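Local structure of carbohydrate deacetylase Agd3 (6NWZ) at residues Asp349-Thr354 and Val403-Ser408; Tyr474-Thr477 and Gly482-Gly485. The protein probably removes N-acetyl groups from the exopolysaccharide galactosaminogalactan and is required for biofilm formation by the fungus Aspergillus fumigatus. One frame throughout, in Å; residues are numbered along the deposited sequence.

Contact 1 of 2, residues Asp349-Thr354 and Val403-Ser408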
loop_
_atom_site.group_PDB
_atom_site.type_symbol
_atom_site.label_atom_id
_atom_site.label_comp_id
_atom_site.label_asym_id
_atom_site.label_seq_id
_atom_site.Cartn_x
_atom_site.Cartn_y
_atom_site.Cartn_z
ATOM N N ASP A 349 1.662 28.799 26.251
ATOM C CA ASP A 349 0.501 28.976 25.390
ATOM C C ASP A 349 0.772 30.047 24.338
ATOM O O ASP A 349 1.372 31.088 24.627
ATOM C CB ASP A 349 -0.728 29.355 26.220
ATOM C CG ASP A 349 -1.091 28.298 27.252
ATOM O OD1 ASP A 349 -0.793 27.108 27.021
ATOM O OD2 ASP A 349 -1.681 28.654 28.295
ATOM N N LEU A 350 0.336 29.783 23.103
ATOM C CA LEU A 350 0.390 30.778 22.041
ATOM C C LEU A 350 -0.967 31.371 21.697
ATOM O O LEU A 350 -1.017 32.464 21.125
ATOM C CB LEU A 350 0.999 30.177 20.765
ATOM C CG LEU A 350 2.432 29.649 20.851
ATOM C CD1 LEU A 350 2.966 29.370 19.459
ATOM C CD2 LEU A 350 3.332 30.625 21.586
ATOM N N TRP A 351 -2.056 30.690 22.036
ATOM C CA TRP A 351 -3.380 31.159 21.659
ATOM C C TRP A 351 -3.708 32.472 22.367
ATOM O O TRP A 351 -3.305 32.676 23.518
ATOM C CB TRP A 351 -4.435 30.107 22.001
ATOM C CG TRP A 351 -4.660 29.103 20.909
ATOM C CD1 TRP A 351 -3.732 28.272 20.353
ATOM C CD2 TRP A 351 -5.898 28.819 20.247
ATOM N NE1 TRP A 351 -4.313 27.496 19.382
ATOM C CE2 TRP A 351 -5.644 27.811 19.299
ATOM C CE3 TRP A 351 -7.197 29.322 20.363
ATOM C CZ2 TRP A 351 -6.640 27.296 18.471
ATOM C CZ3 TRP A 351 -8.184 28.811 19.542
ATOM C CH2 TRP A 351 -7.900 27.808 18.607
ATOM N N PRO A 352 -4.419 33.385 21.704
ATOM C CA PRO A 352 -4.914 34.574 22.402
ATOM C C PRO A 352 -5.818 34.175 23.554
ATOM O O PRO A 352 -6.591 33.218 23.463
ATOM C CB PRO A 352 -5.687 35.332 21.317
ATOM C CG PRO A 352 -5.095 34.862 20.036
ATOM C CD PRO A 352 -4.730 33.421 20.267
ATOM N N SER A 353 -5.707 34.918 24.653
ATOM C CA SER A 353 -6.487 34.607 25.840
ATOM C C SER A 353 -7.970 34.906 25.665
ATOM O O SER A 353 -8.793 34.310 26.368
ATOM C CB SER A 353 -5.933 35.383 27.033
ATOM O OG SER A 353 -5.770 36.751 26.703
ATOM N N THR A 354 -8.336 35.803 24.733
ATOM C CA THR A 354 -9.729 36.247 24.663
ATOM C C THR A 354 -10.658 35.157 24.136
ATOM O O THR A 354 -11.614 34.793 24.844
ATOM C CB THR A 354 -9.827 37.548 23.861
ATOM N N VAL A 403 -3.169 22.766 22.204
ATOM C CA VAL A 403 -3.599 21.673 21.341
ATOM C C VAL A 403 -5.065 21.337 21.578
ATOM O O VAL A 403 -5.779 20.968 20.638
ATOM C CB VAL A 403 -2.689 20.449 21.545
ATOM C CG1 VAL A 403 -3.069 19.349 20.572
ATOM C CG2 VAL A 403 -1.232 20.844 21.359
ATOM N N PHE A 404 -5.540 21.467 22.821
ATOM C CA PHE A 404 -6.950 21.206 23.102
ATOM C C PHE A 404 -7.848 22.120 22.281
ATOM O O PHE A 404 -8.875 21.681 21.748
ATOM C CB PHE A 404 -7.237 21.382 24.594
ATOM C CG PHE A 404 -8.610 20.919 25.007
ATOM C CD1 PHE A 404 -9.722 21.729 24.820
ATOM C CD2 PHE A 404 -8.789 19.674 25.584
ATOM C CE1 PHE A 404 -10.981 21.302 25.196
ATOM C CE2 PHE A 404 -10.046 19.244 25.963
ATOM C CZ PHE A 404 -11.142 20.059 25.768
ATOM N N LYS A 405 -7.481 23.397 22.173
ATOM C CA LYS A 405 -8.237 24.315 21.335
ATOM C C LYS A 405 -7.994 24.062 19.851
ATOM O O LYS A 405 -8.898 24.275 19.036
ATOM C CB LYS A 405 -7.897 25.760 21.707
ATOM C CG LYS A 405 -8.330 26.130 23.122
ATOM C CD LYS A 405 -8.232 27.623 23.385
ATOM C CE LYS A 405 -6.798 28.056 23.643
ATOM N NZ LYS A 405 -6.237 27.496 24.905
ATOM N N GLU A 406 -6.797 23.592 19.484
ATOM C CA GLU A 406 -6.533 23.255 18.088
ATOM C C GLU A 406 -7.510 22.204 17.575
ATOM O O GLU A 406 -7.935 22.254 16.415
ATOM C CB GLU A 406 -5.094 22.763 17.928
ATOM C CG GLU A 406 -4.043 23.854 18.003
ATOM C CD GLU A 406 -4.078 24.774 16.802
ATOM O OE1 GLU A 406 -3.990 26.006 16.997
ATOM O OE2 GLU A 406 -4.197 24.264 15.667
ATOM N N ILE A 407 -7.878 21.250 18.422
ATOM C CA ILE A 407 -8.800 20.183 18.037
ATOM C C ILE A 407 -10.252 20.622 18.189
ATOM O O ILE A 407 -11.047 20.513 17.254
ATOM C CB ILE A 407 -8.513 18.911 18.864
ATOM C CG1 ILE A 407 -7.061 18.466 18.686
ATOM C CG2 ILE A 407 -9.469 17.793 18.478
ATOM C CD1 ILE A 407 -6.702 18.136 17.254
ATOM N N SER A 408 -10.615 21.131 19.368
ATOM C CA SER A 408 -12.019 21.416 19.653
ATOM C C SER A 408 -12.568 22.525 18.762
ATOM O O SER A 408 -13.717 22.447 18.307
ATOM C CB SER A 408 -12.181 21.775 21.127
ATOM O OG SER A 408 -11.158 22.661 21.543
#
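Trp-351 presents one face of its indole to Lys-405 and its N-H edge to Glu-406, so two successive residues of a helix meet the same ring in different ways. The face contact is CH-pi: Lys-405 CB stands 3.6 Å from the centroid of the six-membered ring of Trp-351, 5° off its normal. The lysine chain runs along the indole in the opposite sense to the tryptophan side chain; a bend at chi3 (-78°) lays Lys-405 CE 3.5 Å from Trp-351 CB. A further bend at chi4 turns NZ to its own helix, where the carbonyl of Ala-401 accepts a hydrogen bond. At the edge, Trp-351 NE1 donates to Glu-406 OE1 over 2.8 Å, with a bent N-H...O angle of 138°. The acceptor lies near the indole plane and offers its anti lone pair, while the carboxylate stands steeply to the ring. OE1 is also hydrogen-bonded to Thr-391 OG1, which gives this buried oxygen a second partner. The zinc ligand His-392 has its side chain about 6 Å from that of Glu-406. Phe-409, one turn on from Lys-405, adds an edge-to-face ring contact, so helix 400-417 receives the loop tryptophan, while Val-403 and Ile-407 of that helix pack against helix 441-449.

Contact 2 of 2, residues Tyr474-Thr477 and Gly482-Gly485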
loop_
_atom_site.group_PDB
_atom_site.type_symbol
_atom_site.label_atom_id
_atom_site.label_comp_id
_atom_site.label_asym_id
_atom_site.label_seq_id
_atom_site.Cartn_x
_atom_site.Cartn_y
_atom_site.Cartn_z
ATOM N N TYR A 474 1.703 1.966 13.751
ATOM C CA TYR A 474 2.518 2.206 14.931
ATOM C C TYR A 474 1.627 2.682 16.072
ATOM O O TYR A 474 0.676 3.436 15.857
ATOM C CB TYR A 474 3.608 3.239 14.629
ATOM C CG TYR A 474 4.321 3.775 15.852
ATOM C CD1 TYR A 474 5.389 3.091 16.415
ATOM C CD2 TYR A 474 3.927 4.973 16.440
ATOM C CE1 TYR A 474 6.042 3.581 17.537
ATOM C CE2 TYR A 474 4.573 5.469 17.562
ATOM C CZ TYR A 474 5.630 4.770 18.105
ATOM O OH TYR A 474 6.273 5.265 19.219
ATOM N N PHE A 475 1.928 2.224 17.283
ATOM C CA PHE A 475 1.165 2.590 18.471
ATOM C C PHE A 475 2.064 3.385 19.406
ATOM O O PHE A 475 3.151 2.924 19.773
ATOM C CB PHE A 475 0.606 1.352 19.173
ATOM C CG PHE A 475 -0.469 0.650 18.392
ATOM C CD1 PHE A 475 -1.760 1.158 18.357
ATOM C CD2 PHE A 475 -0.188 -0.506 17.679
ATOM C CE1 PHE A 475 -2.757 0.521 17.636
ATOM C CE2 PHE A 475 -1.181 -1.150 16.952
ATOM C CZ PHE A 475 -2.467 -0.635 16.933
ATOM N N THR A 476 1.609 4.577 19.784
ATOM C CA THR A 476 2.410 5.453 20.627
ATOM C C THR A 476 2.606 4.840 22.007
ATOM O O THR A 476 1.765 4.087 22.507
ATOM C CB THR A 476 1.745 6.824 20.755
ATOM O OG1 THR A 476 0.509 6.693 21.467
ATOM C CG2 THR A 476 1.474 7.409 19.382
ATOM N N THR A 477 3.736 5.168 22.624
ATOM C CA THR A 477 4.091 4.643 23.930
ATOM C C THR A 477 4.431 5.792 24.866
ATOM O O THR A 477 4.837 6.872 24.426
ATOM C CB THR A 477 5.278 3.685 23.841
ATOM O OG1 THR A 477 6.442 4.412 23.435
ATOM C CG2 THR A 477 4.997 2.589 22.824
ATOM N N GLY A 482 5.467 10.075 25.073
ATOM C CA GLY A 482 4.796 10.744 26.168
ATOM C C GLY A 482 3.356 10.339 26.379
ATOM O O GLY A 482 2.740 10.791 27.353
ATOM N N PHE A 483 2.799 9.506 25.505
ATOM C CA PHE A 483 1.413 9.074 25.600
ATOM C C PHE A 483 1.293 7.724 24.913
ATOM O O PHE A 483 1.955 7.478 23.902
ATOM C CB PHE A 483 0.466 10.096 24.961
ATOM C CG PHE A 483 -0.975 9.663 24.926
ATOM C CD1 PHE A 483 -1.483 8.970 23.835
ATOM C CD2 PHE A 483 -1.829 9.969 25.973
ATOM C CE1 PHE A 483 -2.811 8.578 23.799
ATOM C CE2 PHE A 483 -3.158 9.582 25.941
ATOM C CZ PHE A 483 -3.649 8.886 24.853
ATOM N N ALA A 484 0.452 6.856 25.463
ATOM C CA ALA A 484 0.291 5.502 24.956
ATOM C C ALA A 484 -1.135 5.288 24.475
ATOM O O ALA A 484 -2.092 5.668 25.156
ATOM C CB ALA A 484 0.633 4.466 26.029
ATOM N N GLY A 485 -1.272 4.674 23.302
ATOM C CA GLY A 485 -2.556 4.241 22.783
ATOM C C GLY A 485 -2.956 4.864 21.464
ATOM O O GLY A 485 -3.865 4.347 20.802
#
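Thr-476 reaches the facing segment through its hydroxyl and through its backbone carbonyl. Its OG1 donates to Phe-483 O over 2.9 Å, and its own carbonyl O accepts from Gly-485 N at 3.2 Å with an N-H...O angle of 153°. In each bond the donor stands well out of the carbonyl plane. A chi1 of 66° sets OG1 between the backbone N and the carbonyl carbon, turning the hydroxyl across to the facing chain; the same oxygen is also hydrogen-bonded to Met-486 N. The two segments are the arms of a tight connection around the short helix 478-481. Thr-477 is its N-cap, with OG1 hydrogen-bonded to Ser-480 N, and Gly-482 leaves the helix with a positive phi. Beyond Gly-485 the chain enters strand 487-492, which pairs antiparallel with strand 474-475. Close backbone packing adds to these bonds: Ala-484 CA lies 3.2 Å from Thr-476 O in a CA-H...O contact, and 4.0 Å from Thr-477 CA. Farther out, the Phe-483 ring turns an edge to the threonine, its CD1 being 3.8 Å from Thr-476 OG1, and packs against Leu-444 and Gln-445 of helix 441-449.

In the fold
Both contacts belong to the deacetylase region, with centres about 23 Å apart and nearest atoms about 11 Å apart, so they do not touch. Contact 1 is buried and joins a long loop to a helix distant in sequence; contact 2 lies at the surface and closes a local turn whose arms are separated by four helical residues. Their buried areas are similar, 223 and 240 Å², but the chemistry differs: side chains dominate contact 1, whereas backbone groups and one hydroxyl carry contact 2. Helix 441-449 meets both, through Val-403 and Ile-407 from contact 1 and Phe-483 from contact 2. The side chain of Glu-406 in contact 1 is about 10 Å from a bound zinc ion; contact 2 lies away from the known sites.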